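Local coordinates for protein endo-polygalacturonase (Pectobacterium carotovorum subsp. carotovorum, PDB 1BHE) that cleaves the alpha-1,4-linked galacturonic acid backbone of pectin by hydrolysis, helping this bacterium macerate and soft-rot plant tissue, at residues P9-S14 with S64-K69. Sequence-based numbering, arbitrary orientation.
Sequences PKTPSS and SLLIDK
The P12 ring meets S64 edge-on, with its CG corner leading. The S64 OG lies 4.0 Å from P12 CG, close to the plane of the ring rather than over a face. S64 CB is 4.2 Å from that same P12 CG, and OG and CB straddle the plane through the ring's other four atoms. The S64 hydroxyl is turned this way by chi1 -63°, which sets OG beside its own backbone N. One residue earlier, T11 offers its methyl: CG2 sits 3.7 Å from L66 CD1, in van der Waals contact, and the two side chains cross at about a right angle. L66 reaches out with CG anti to the backbone N (chi1 167°); CD1 is the branch that touches, while L66 CD2 comes only distantly near P12 O, at 4.3 Å. The buried area is small, 161 Å² over both sides. The strand 64-67 belongs to a coil of the right-handed parallel beta-helix of family 28 glycosyl hydrolases; S64 and L66 face the N-terminal segment, whereas L65 points away from it. Segment 9-14 runs across the neighbouring strands on the outside: P9 and T11 touch strand 162-165, Y114 of strand 112-114 touches T11, P12, S64 and L66, and S13 makes a backbone hydrogen bond to A41 where the chain turns into strand 14-19. L66 also packs on A41 and R43 of strand 41-45.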
ATOM      1  N   PRO A   9       0.460  18.403  -5.180  1.00 11.74           N
ATOM      2  CA  PRO A   9      -0.923  18.484  -5.590  1.00 11.82           C
ATOM      3  C   PRO A   9      -1.614  19.741  -5.070  1.00 12.07           C
ATOM      4  O   PRO A   9      -1.247  20.283  -4.029  1.00 10.93           O
ATOM      5  CB  PRO A   9      -1.572  17.258  -4.933  1.00 11.99           C
ATOM      6  CG  PRO A   9      -0.446  16.292  -4.775  1.00 12.18           C
ATOM      7  CD  PRO A   9       0.730  17.170  -4.391  1.00 11.78           C
ATOM      8  N   LYS A  10      -2.626  20.197  -5.782  1.00 12.80           N
ATOM      9  CA  LYS A  10      -3.432  21.342  -5.375  1.00 14.78           C
ATOM     10  C   LYS A  10      -4.849  20.824  -5.137  1.00 14.48           C
ATOM     11  O   LYS A  10      -5.321  20.015  -5.947  1.00 14.31           O
ATOM     12  CB  LYS A  10      -3.444  22.435  -6.439  1.00 16.78           C
ATOM     13  CG  LYS A  10      -2.093  23.087  -6.685  1.00 19.22           C
ATOM     14  CD  LYS A  10      -2.279  24.478  -7.286  1.00 21.05           C
ATOM     15  CE  LYS A  10      -0.989  24.960  -7.933  1.00 21.86           C
ATOM     16  NZ  LYS A  10       0.081  25.148  -6.913  1.00 22.94           N
ATOM     17  N   THR A  11      -5.498  21.202  -4.039  1.00 13.31           N
ATOM     18  CA  THR A  11      -6.842  20.650  -3.829  1.00 13.32           C
ATOM     19  C   THR A  11      -7.877  21.320  -4.721  1.00 13.03           C
ATOM     20  O   THR A  11      -7.921  22.543  -4.825  1.00 11.36           O
ATOM     21  CB  THR A  11      -7.277  20.827  -2.379  1.00 14.27           C
ATOM     22  OG1 THR A  11      -6.163  20.451  -1.536  1.00 14.46           O
ATOM     23  CG2 THR A  11      -8.498  20.026  -1.983  1.00 14.99           C
ATOM     24  N   PRO A  12      -8.733  20.511  -5.331  1.00 12.58           N
ATOM     25  CA  PRO A  12      -9.799  21.003  -6.177  1.00 12.78           C
ATOM     26  C   PRO A  12     -10.835  21.814  -5.413  1.00 12.82           C
ATOM     27  O   PRO A  12     -11.018  21.659  -4.202  1.00 12.23           O
ATOM     28  CB  PRO A  12     -10.462  19.751  -6.740  1.00 12.79           C
ATOM     29  CG  PRO A  12      -9.541  18.618  -6.451  1.00 13.05           C
ATOM     30  CD  PRO A  12      -8.727  19.028  -5.253  1.00 12.76           C
ATOM     31  N   SER A  13     -11.528  22.683  -6.145  1.00 13.28           N
ATOM     32  CA  SER A  13     -12.616  23.466  -5.554  1.00 13.65           C
ATOM     33  C   SER A  13     -13.795  22.508  -5.405  1.00 13.64           C
ATOM     34  O   SER A  13     -13.848  21.487  -6.111  1.00 12.59           O
ATOM     35  CB  SER A  13     -12.963  24.666  -6.421  1.00 15.00           C
ATOM     36  OG  SER A  13     -13.753  24.262  -7.532  1.00 16.47           O
ATOM     37  N   SER A  14     -14.704  22.767  -4.476  1.00 12.96           N
ATOM     38  CA  SER A  14     -15.816  21.854  -4.251  1.00 13.40           C
ATOM     39  C   SER A  14     -16.959  22.071  -5.231  1.00 13.38           C
ATOM     40  O   SER A  14     -17.266  23.216  -5.590  1.00 13.69           O
ATOM     41  CB  SER A  14     -16.341  22.039  -2.819  1.00 14.14           C
ATOM     42  OG  SER A  14     -16.845  23.362  -2.702  1.00 15.56           O
ATOM     43  N   SER A  64     -13.425  14.134  -7.544  1.00  6.15           N
ATOM     44  CA  SER A  64     -12.619  13.878  -6.363  1.00  5.45           C
ATOM     45  C   SER A  64     -13.450  13.937  -5.080  1.00  6.24           C
ATOM     46  O   SER A  64     -14.600  14.371  -5.069  1.00  5.10           O
ATOM     47  CB  SER A  64     -11.492  14.919  -6.267  1.00  5.43           C
ATOM     48  OG  SER A  64     -10.587  14.836  -7.357  1.00  5.54           O
ATOM     49  N   LEU A  65     -12.822  13.518  -3.988  1.00  6.27           N
ATOM     50  CA  LEU A  65     -13.409  13.570  -2.663  1.00  7.23           C
ATOM     51  C   LEU A  65     -12.511  14.482  -1.815  1.00  7.38           C
ATOM     52  O   LEU A  65     -11.287  14.347  -1.862  1.00  7.85           O
ATOM     53  CB  LEU A  65     -13.477  12.223  -1.966  1.00  8.92           C
ATOM     54  CG  LEU A  65     -14.798  11.522  -1.723  1.00 11.18           C
ATOM     55  CD1 LEU A  65     -14.592  10.344  -0.767  1.00 11.70           C
ATOM     56  CD2 LEU A  65     -15.892  12.435  -1.196  1.00 10.71           C
ATOM     57  N   LEU A  66     -13.132  15.362  -1.063  1.00  7.63           N
ATOM     58  CA  LEU A  66     -12.426  16.289  -0.186  1.00  8.06           C
ATOM     59  C   LEU A  66     -12.995  16.164   1.226  1.00  8.34           C
ATOM     60  O   LEU A  66     -14.208  16.284   1.399  1.00  8.24           O
ATOM     61  CB  LEU A  66     -12.601  17.719  -0.702  1.00  8.26           C
ATOM     62  CG  LEU A  66     -12.182  18.850   0.246  1.00  8.79           C
ATOM     63  CD1 LEU A  66     -10.722  18.699   0.642  1.00  8.95           C
ATOM     64  CD2 LEU A  66     -12.431  20.207  -0.406  1.00  8.77           C
ATOM     65  N   ILE A  67     -12.154  15.825   2.195  1.00  8.06           N
ATOM     66  CA  ILE A  67     -12.607  15.609   3.575  1.00  8.95           C
ATOM     67  C   ILE A  67     -11.999  16.678   4.477  1.00  8.62           C
ATOM     68  O   ILE A  67     -10.780  16.809   4.544  1.00  7.19           O
ATOM     69  CB  ILE A  67     -12.204  14.220   4.098  1.00  8.93           C
ATOM     70  CG1 ILE A  67     -12.502  13.130   3.062  1.00  9.53           C
ATOM     71  CG2 ILE A  67     -12.908  13.895   5.411  1.00  9.12           C
ATOM     72  CD1 ILE A  67     -11.929  11.770   3.395  1.00  9.52           C
ATOM     73  N   ASP A  68     -12.823  17.491   5.121  1.00  8.87           N
ATOM     74  CA  ASP A  68     -12.332  18.590   5.944  1.00 10.00           C
ATOM     75  C   ASP A  68     -11.529  18.154   7.168  1.00 10.66           C
ATOM     76  O   ASP A  68     -11.715  17.070   7.717  1.00  9.41           O
ATOM     77  CB  ASP A  68     -13.514  19.418   6.456  1.00 10.79           C
ATOM     78  CG  ASP A  68     -14.167  20.332   5.456  1.00 12.32           C
ATOM     79  OD1 ASP A  68     -13.799  20.349   4.264  1.00 12.54           O
ATOM     80  OD2 ASP A  68     -15.101  21.065   5.872  1.00 13.48           O
ATOM     81  N   LYS A  69     -10.685  19.066   7.653  1.00 11.01           N
ATOM     82  CA  LYS A  69      -9.966  18.861   8.901  1.00 13.09           C
ATOM     83  C   LYS A  69     -10.980  18.497   9.988  1.00 12.08           C
ATOM     84  O   LYS A  69     -12.059  19.085  10.037  1.00 12.60           O
ATOM     85  CB  LYS A  69      -9.218  20.108   9.379  1.00 15.64           C
ATOM     86  CG  LYS A  69      -8.609  21.005   8.329  1.00 18.72           C
ATOM     87  CD  LYS A  69      -7.258  21.558   8.771  1.00 20.80           C
ATOM     88  CE  LYS A  69      -6.556  22.317   7.660  1.00 22.05           C
ATOM     89  NZ  LYS A  69      -5.072  22.150   7.737  1.00 22.68           N
TER